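Local coordinates for protein endosialidase (Enterobacteria phage phi92, PDB 4HIZ) that cleaves polysialic acid as an endosialidase of a bacteriophage, probably hydrolysing internal alpha-2,8 and alpha-2,9 linkages between sialic acid residues, at residues Leu132-Pro137 and Glu176-Pro181; Asn156-Val161 and Ser269-Thr274. All blocks are in the same frame, centred on the assembly; numbering follows the deposited sequence. Where two conformers were deposited one is given.

In the fold
Interactions 1 and 2 share one four-stranded antiparallel propeller blade, and their centres lie about 7 Å apart. Strand 172-181, which carries half of interaction 1, runs between the two strands of interaction 2. It bonds to both through probable backbone hydrogen bonds: Arg180 O to Leu158 N at 2.8 Å on one edge, and Leu177 N to Thr274 O, also 2.8 Å, on the other. Trp178 and Trp271 meet with their ring planes at about 55°, joining the two contacts. Glu176 of interaction 1 grips a bound fructose, while Ile273 of segment 269-274 belongs to the same glycan pocket and touches the neighbouring glucose.

Interaction 1: residues Leu132-Pro137 and Glu176-Pro181; sequences LTPIHP and ELWSRP. With FRU (beta-D-fructofuranose), chain G.
Thr133 brings its CG2 methyl obliquely to the CZ3-CH2 side of the Trp178 indole, 4.0 Å from CZ3 and nearly as close to CH2, the two side chains crossing at about a right angle. In the rotamer that allows this, CG2 lies beside the backbone N of Thr133, and OG1 turns to a hydrogen bond with the backbone N of Val114. Pro134 extends the apolar patch: its CD comes up near the plane of the indole, 4.5 Å from CH2 at the ring's rim. No hydrogen bond links the two segments directly. Within the sialidase-type beta-propeller, 132-137 is the loop leading from one blade into the next, whereas 176-181 is the end of the third strand of that next blade. Loop and strand meet beside a glycan pocket in which a fructose is bound. Glu176, its chain extended beyond CG, holds the sugar with both carboxylate oxygens. OE1 accepts a hydrogen bond from O4 of the fructose at 2.7 Å, and OE2 accepts one from O3 at 2.6 Å. OE1 has a second donor in Trp178 NE1, 3.0 Å away in an almost straight hydrogen bond (N-H...O 175°). This donor lies 43° out of the carboxylate plane, although the carboxylate oxygen is itself in the plane of the indole. Trp178 both lines the pocket, its CZ2 3.7 Å from O4 of the fructose, and positions the glutamate, whose carboxylate this bond would help to hold in its rotation. From the loop side, His136 CE1 and Pro137 CG each approach the fructose O1 to 3.7 Å. The sugar is also hydrogen-bonded to Tyr146 and Asp138, whose backbone N holds His136 ND1. Pro134 additionally packs on Thr550 of a second subunit.

Interaction 2: residues Asn156-Val161 and Ser269-Thr274; sequences NRLYAV and SPWEIT
The backbones of 156-161 and 269-274 run in broadly the same direction but stay apart, with the nearest CA atoms, those of Leu158 and Trp271, 9.7 Å from each other and no direct hydrogen bond between them. Side chains and two waters span the gap. On one face of the blade, Leu158 pushes CD2 against the rim of the Trp271 indole, 3.8 Å from CH2 and near the ring plane; CG anti to the backbone N (chi1 -174°) carries the methyl there. On the other face the bridges are polar. Arg157 NH2 donates to a water at 2.9 Å, lying in the guanidinium plane, and this water donates onward to Pro270 O at 2.8 Å. A second water accepts from Tyr159 OH at 2.7 Å, in the plane of the phenol ring, and donates to Glu272 OE1 at 2.8 Å. Arg157 and Glu272 form no salt bridge with each other, NH2 and OE1 being 4.8 Å apart. Ser179 OG, on the strand between them, hydrogen-bonds both NH2 and OE1. Their charges are met elsewhere: Arg157 by Asp214, with Gly209 O as a further acceptor, and Glu272 by Lys211. Strand 172-181 fills the space between the two backbones and pairs with both, Arg180 making a cation-pi contact with Trp271. Beyond Leu158 and Ala160 lies Met151 of strand 144-154, and Tyr159 packs on Phe295 of strand 291-297 in another blade.

Interaction 1: residues Leu132-Pro137 and Glu176-Pro181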
loop_
_atom_site.group_PDB
_atom_site.type_symbol
_atom_site.label_atom_id
_atom_site.label_comp_id
_atom_site.label_asym_id
_atom_site.label_seq_id
_atom_site.Cartn_x
_atom_site.Cartn_y
_atom_site.Cartn_z
ATOM N N LEU A 132 -3.326 20.782 -1.716
ATOM C CA LEU A 132 -3.019 22.122 -1.209
ATOM C C LEU A 132 -4.222 23.030 -1.391
ATOM O O LEU A 132 -4.459 23.905 -0.563
ATOM C CB LEU A 132 -1.849 22.715 -1.987
ATOM C CG LEU A 132 -0.569 21.879 -1.805
ATOM C CD1 LEU A 132 0.465 22.343 -2.855
ATOM C CD2 LEU A 132 -0.006 21.961 -0.357
ATOM N N THR A 133 -4.959 22.868 -2.489
ATOM C CA THR A 133 -6.227 23.583 -2.637
ATOM C C THR A 133 -7.361 22.593 -2.426
ATOM O O THR A 133 -7.244 21.429 -2.823
ATOM C CB THR A 133 -6.372 24.229 -4.056
ATOM O OG1 THR A 133 -6.241 23.230 -5.093
ATOM C CG2 THR A 133 -5.260 25.231 -4.290
ATOM N N PRO A 134 -8.465 23.036 -1.818
ATOM C CA PRO A 134 -9.654 22.174 -1.791
ATOM C C PRO A 134 -10.341 22.288 -3.146
ATOM O O PRO A 134 -9.912 23.111 -3.971
ATOM C CB PRO A 134 -10.547 22.864 -0.770
ATOM C CG PRO A 134 -10.241 24.337 -1.002
ATOM C CD PRO A 134 -8.746 24.394 -1.317
ATOM N N ILE A 135 -11.360 21.474 -3.398
ATOM C CA ILE A 135 -12.209 21.751 -4.553
ATOM C C ILE A 135 -12.786 23.157 -4.335
ATOM O O ILE A 135 -13.111 23.518 -3.197
ATOM C CB ILE A 135 -13.338 20.708 -4.682
ATOM C CG1 ILE A 135 -12.737 19.307 -4.891
ATOM C CG2 ILE A 135 -14.287 21.087 -5.831
ATOM C CD1 ILE A 135 -11.875 19.214 -6.162
ATOM N N HIS A 136 -12.894 23.966 -5.411
ATOM C CA HIS A 136 -13.334 25.342 -5.270
ATOM C C HIS A 136 -14.703 25.384 -4.589
ATOM O O HIS A 136 -15.595 24.598 -4.927
ATOM C CB HIS A 136 -13.444 25.944 -6.677
ATOM C CG HIS A 136 -13.535 27.432 -6.686
ATOM N ND1 HIS A 136 -14.660 28.111 -6.259
ATOM C CD2 HIS A 136 -12.636 28.370 -7.067
ATOM C CE1 HIS A 136 -14.442 29.411 -6.361
ATOM N NE2 HIS A 136 -13.232 29.594 -6.863
ATOM N N PRO A 137 -14.889 26.303 -3.636
ATOM C CA PRO A 137 -16.152 26.314 -2.890
ATOM C C PRO A 137 -17.339 26.624 -3.782
ATOM O O PRO A 137 -18.449 26.226 -3.455
ATOM C CB PRO A 137 -15.945 27.427 -1.854
ATOM C CG PRO A 137 -14.838 28.252 -2.377
ATOM C CD PRO A 137 -13.934 27.297 -3.129
ATOM N N GLU A 176 -5.326 34.612 -8.050
ATOM C CA GLU A 176 -5.045 35.125 -6.709
ATOM C C GLU A 176 -3.646 34.766 -6.330
ATOM O O GLU A 176 -3.188 33.662 -6.640
ATOM C CB GLU A 176 -6.012 34.544 -5.668
ATOM C CG GLU A 176 -7.465 35.012 -5.878
ATOM C CD GLU A 176 -8.491 34.127 -5.152
ATOM O OE1 GLU A 176 -8.273 32.895 -4.991
ATOM O OE2 GLU A 176 -9.533 34.692 -4.744
ATOM N N LEU A 177 -2.966 35.676 -5.636
ATOM C CA LEU A 177 -1.681 35.338 -5.039
ATOM C C LEU A 177 -2.006 34.745 -3.664
ATOM O O LEU A 177 -2.638 35.412 -2.855
ATOM C CB LEU A 177 -0.794 36.607 -4.951
ATOM C CG LEU A 177 0.625 36.286 -4.422
ATOM C CD1 LEU A 177 1.451 35.486 -5.453
ATOM C CD2 LEU A 177 1.332 37.605 -4.021
ATOM N N TRP A 178 -1.633 33.472 -3.415
ATOM C CA TRP A 178 -1.838 32.847 -2.105
ATOM C C TRP A 178 -0.495 32.749 -1.422
ATOM O O TRP A 178 0.514 32.409 -2.071
ATOM C CB TRP A 178 -2.396 31.417 -2.255
ATOM C CG TRP A 178 -3.855 31.285 -2.663
ATOM C CD1 TRP A 178 -4.612 32.149 -3.417
ATOM C CD2 TRP A 178 -4.707 30.170 -2.346
ATOM N NE1 TRP A 178 -5.899 31.638 -3.570
ATOM C CE2 TRP A 178 -5.979 30.426 -2.925
ATOM C CE3 TRP A 178 -4.521 29.000 -1.610
ATOM C CZ2 TRP A 178 -7.055 29.537 -2.802
ATOM C CZ3 TRP A 178 -5.594 28.116 -1.474
ATOM C CH2 TRP A 178 -6.834 28.372 -2.085
ATOM N N SER A 179 -0.444 33.029 -0.119
ATOM C CA SER A 179 0.810 32.792 0.600
ATOM C C SER A 179 0.600 32.340 2.014
ATOM O O SER A 179 -0.422 32.610 2.619
ATOM C CB SER A 179 1.747 34.018 0.581
ATOM O OG SER A 179 1.350 34.989 1.530
ATOM N N ARG A 180 1.593 31.595 2.508
ATOM C CA ARG A 180 1.634 31.131 3.914
ATOM C C ARG A 180 3.075 31.185 4.327
ATOM O O ARG A 180 3.966 31.102 3.493
ATOM C CB ARG A 180 1.204 29.638 4.017
ATOM C CG ARG A 180 -0.264 29.437 4.368
ATOM C CD ARG A 180 -0.583 27.941 4.393
ATOM N NE ARG A 180 -1.916 27.697 4.949
ATOM C CZ ARG A 180 -2.507 26.496 4.907
ATOM N NH1 ARG A 180 -1.859 25.455 4.350
ATOM N NH2 ARG A 180 -3.705 26.324 5.459
ATOM N N PRO A 181 3.330 31.262 5.637
ATOM C CA PRO A 181 4.717 31.090 6.077
ATOM C C PRO A 181 5.136 29.643 5.791
ATOM O O PRO A 181 4.306 28.743 5.958
ATOM C CB PRO A 181 4.625 31.312 7.593
ATOM C CG PRO A 181 3.223 30.929 7.980
ATOM C CD PRO A 181 2.375 31.342 6.762
HETATM C C1 FRU G . -14.645 33.124 -3.442
HETATM C C2 FRU G . -13.257 32.951 -3.013
HETATM C C3 FRU G . -12.165 32.652 -3.897
HETATM C C4 FRU G . -11.039 32.369 -2.982
HETATM C C5 FRU G . -11.754 31.782 -1.800
HETATM C C6 FRU G . -10.972 31.757 -0.495
HETATM O O1 FRU G . -15.050 31.772 -3.532
HETATM O O2 FRU G . -12.927 34.401 -2.904
HETATM O O3 FRU G . -11.901 33.573 -4.985
HETATM O O4 FRU G . -10.109 31.425 -3.603
HETATM O O5 FRU G . -12.972 32.547 -1.647
HETATM O O6 FRU G . -10.849 33.053 -0.001
#

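Interaction 2: residues Asn156-Val161 and Ser269-Thr274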
loop_
_atom_site.group_PDB
_atom_site.type_symbol
_atom_site.label_atom_id
_atom_site.label_comp_id
_atom_site.label_asym_id
_atom_site.label_seq_id
_atom_site.Cartn_x
_atom_site.Cartn_y
_atom_site.Cartn_z
ATOM N N ASN A 156 11.092 33.012 3.216
ATOM C CA ASN A 156 10.468 32.037 4.129
ATOM C C ASN A 156 8.937 31.949 4.081
ATOM O O ASN A 156 8.317 31.484 5.040
ATOM C CB ASN A 156 10.983 32.251 5.578
ATOM C CG ASN A 156 12.459 31.997 5.667
ATOM O OD1 ASN A 156 12.937 30.963 5.160
ATOM N ND2 ASN A 156 13.217 32.935 6.265
ATOM N N ARG A 157 8.334 32.362 2.963
ATOM C CA ARG A 157 6.919 32.094 2.735
ATOM C C ARG A 157 6.732 31.313 1.436
ATOM O O ARG A 157 7.479 31.515 0.455
ATOM C CB ARG A 157 6.133 33.406 2.587
ATOM C CG ARG A 157 6.205 34.328 3.830
ATOM C CD ARG A 157 5.268 35.566 3.692
ATOM N NE ARG A 157 3.867 35.171 3.557
ATOM C CZ ARG A 157 3.065 34.841 4.572
ATOM N NH1 ARG A 157 3.503 34.874 5.827
ATOM N NH2 ARG A 157 1.798 34.510 4.335
ATOM N N LEU A 158 5.702 30.471 1.408
ATOM C CA LEU A 158 5.246 29.876 0.156
ATOM C C LEU A 158 4.390 30.880 -0.607
ATOM O O LEU A 158 3.471 31.468 -0.042
ATOM C CB LEU A 158 4.366 28.676 0.499
ATOM C CG LEU A 158 3.919 27.834 -0.705
ATOM C CD1 LEU A 158 5.134 27.167 -1.445
ATOM C CD2 LEU A 158 2.878 26.738 -0.288
ATOM N N TYR A 159 4.655 31.049 -1.897
ATOM C CA TYR A 159 3.817 31.879 -2.745
ATOM C C TYR A 159 3.308 31.035 -3.898
ATOM O O TYR A 159 4.049 30.237 -4.442
ATOM C CB TYR A 159 4.624 33.066 -3.302
ATOM C CG TYR A 159 4.719 34.202 -2.310
ATOM C CD1 TYR A 159 3.691 35.154 -2.206
ATOM C CD2 TYR A 159 5.807 34.298 -1.441
ATOM C CE1 TYR A 159 3.762 36.196 -1.237
ATOM C CE2 TYR A 159 5.898 35.341 -0.477
ATOM C CZ TYR A 159 4.869 36.256 -0.378
ATOM O OH TYR A 159 4.942 37.257 0.551
ATOM N N ALA A 160 2.053 31.231 -4.272
ATOM C CA ALA A 160 1.513 30.516 -5.417
ATOM C C ALA A 160 0.507 31.420 -6.129
ATOM O O ALA A 160 -0.259 32.140 -5.466
ATOM C CB ALA A 160 0.830 29.206 -4.965
ATOM N N VAL A 161 0.468 31.373 -7.463
ATOM C CA VAL A 161 -0.618 32.054 -8.140
ATOM C C VAL A 161 -1.676 30.981 -8.373
ATOM O O VAL A 161 -1.515 30.104 -9.237
ATOM C CB VAL A 161 -0.211 32.696 -9.489
ATOM C CG1 VAL A 161 -1.439 33.400 -10.136
ATOM C CG2 VAL A 161 0.916 33.702 -9.258
ATOM N N SER A 269 -1.949 28.077 9.610
ATOM C CA SER A 269 -1.916 29.517 9.281
ATOM C C SER A 269 -2.893 29.815 8.150
ATOM O O SER A 269 -2.875 29.153 7.151
ATOM C CB SER A 269 -0.499 29.924 8.842
ATOM O OG SER A 269 0.447 29.763 9.897
ATOM N N PRO A 270 -3.753 30.821 8.305
ATOM C CA PRO A 270 -4.624 31.149 7.164
ATOM C C PRO A 270 -3.821 31.534 5.936
ATOM O O PRO A 270 -2.760 32.156 6.062
ATOM C CB PRO A 270 -5.438 32.353 7.660
ATOM C CG PRO A 270 -4.796 32.800 8.914
ATOM C CD PRO A 270 -4.056 31.620 9.504
ATOM N N TRP A 271 -4.323 31.187 4.755
ATOM C CA TRP A 271 -3.693 31.673 3.538
ATOM C C TRP A 271 -3.964 33.181 3.427
ATOM O O TRP A 271 -5.073 33.622 3.654
ATOM C CB TRP A 271 -4.305 30.985 2.334
ATOM C CG TRP A 271 -3.968 29.524 2.153
ATOM C CD1 TRP A 271 -4.765 28.458 2.457
ATOM C CD2 TRP A 271 -2.791 28.987 1.536
ATOM N NE1 TRP A 271 -4.137 27.267 2.086
ATOM C CE2 TRP A 271 -2.943 27.578 1.486
ATOM C CE3 TRP A 271 -1.636 29.566 0.982
ATOM C CZ2 TRP A 271 -1.966 26.740 0.949
ATOM C CZ3 TRP A 271 -0.677 28.740 0.428
ATOM C CH2 TRP A 271 -0.851 27.333 0.410
ATOM N N GLU A 272 -2.941 33.932 3.085
ATOM C CA GLU A 272 -3.183 35.306 2.599
ATOM C C GLU A 272 -3.570 35.161 1.148
ATOM O O GLU A 272 -2.847 34.529 0.396
ATOM C CB GLU A 272 -1.901 36.105 2.699
ATOM C CG GLU A 272 -2.082 37.501 2.080
ATOM C CD GLU A 272 -0.746 38.172 1.809
ATOM O OE1 GLU A 272 0.108 37.598 1.061
ATOM O OE2 GLU A 272 -0.540 39.248 2.389
ATOM N N ILE A 273 -4.714 35.717 0.756
ATOM C CA ILE A 273 -5.250 35.523 -0.602
ATOM C C ILE A 273 -5.560 36.907 -1.178
ATOM O O ILE A 273 -6.373 37.660 -0.625
ATOM C CB ILE A 273 -6.526 34.670 -0.556
ATOM C CG1 ILE A 273 -6.151 33.243 -0.097
ATOM C CG2 ILE A 273 -7.243 34.641 -1.905
ATOM C CD1 ILE A 273 -7.367 32.350 0.039
ATOM N N THR A 274 -4.870 37.249 -2.256
ATOM C CA THR A 274 -4.966 38.587 -2.840
ATOM C C THR A 274 -5.326 38.479 -4.309
ATOM O O THR A 274 -4.590 37.855 -5.067
ATOM C CB THR A 274 -3.607 39.312 -2.726
ATOM O OG1 THR A 274 -3.179 39.337 -1.348
ATOM C CG2 THR A 274 -3.721 40.747 -3.255
HETATM O O HOH W 1 -0.401 33.721 5.977
HETATM O O HOH W 2 2.637 38.667 0.777
#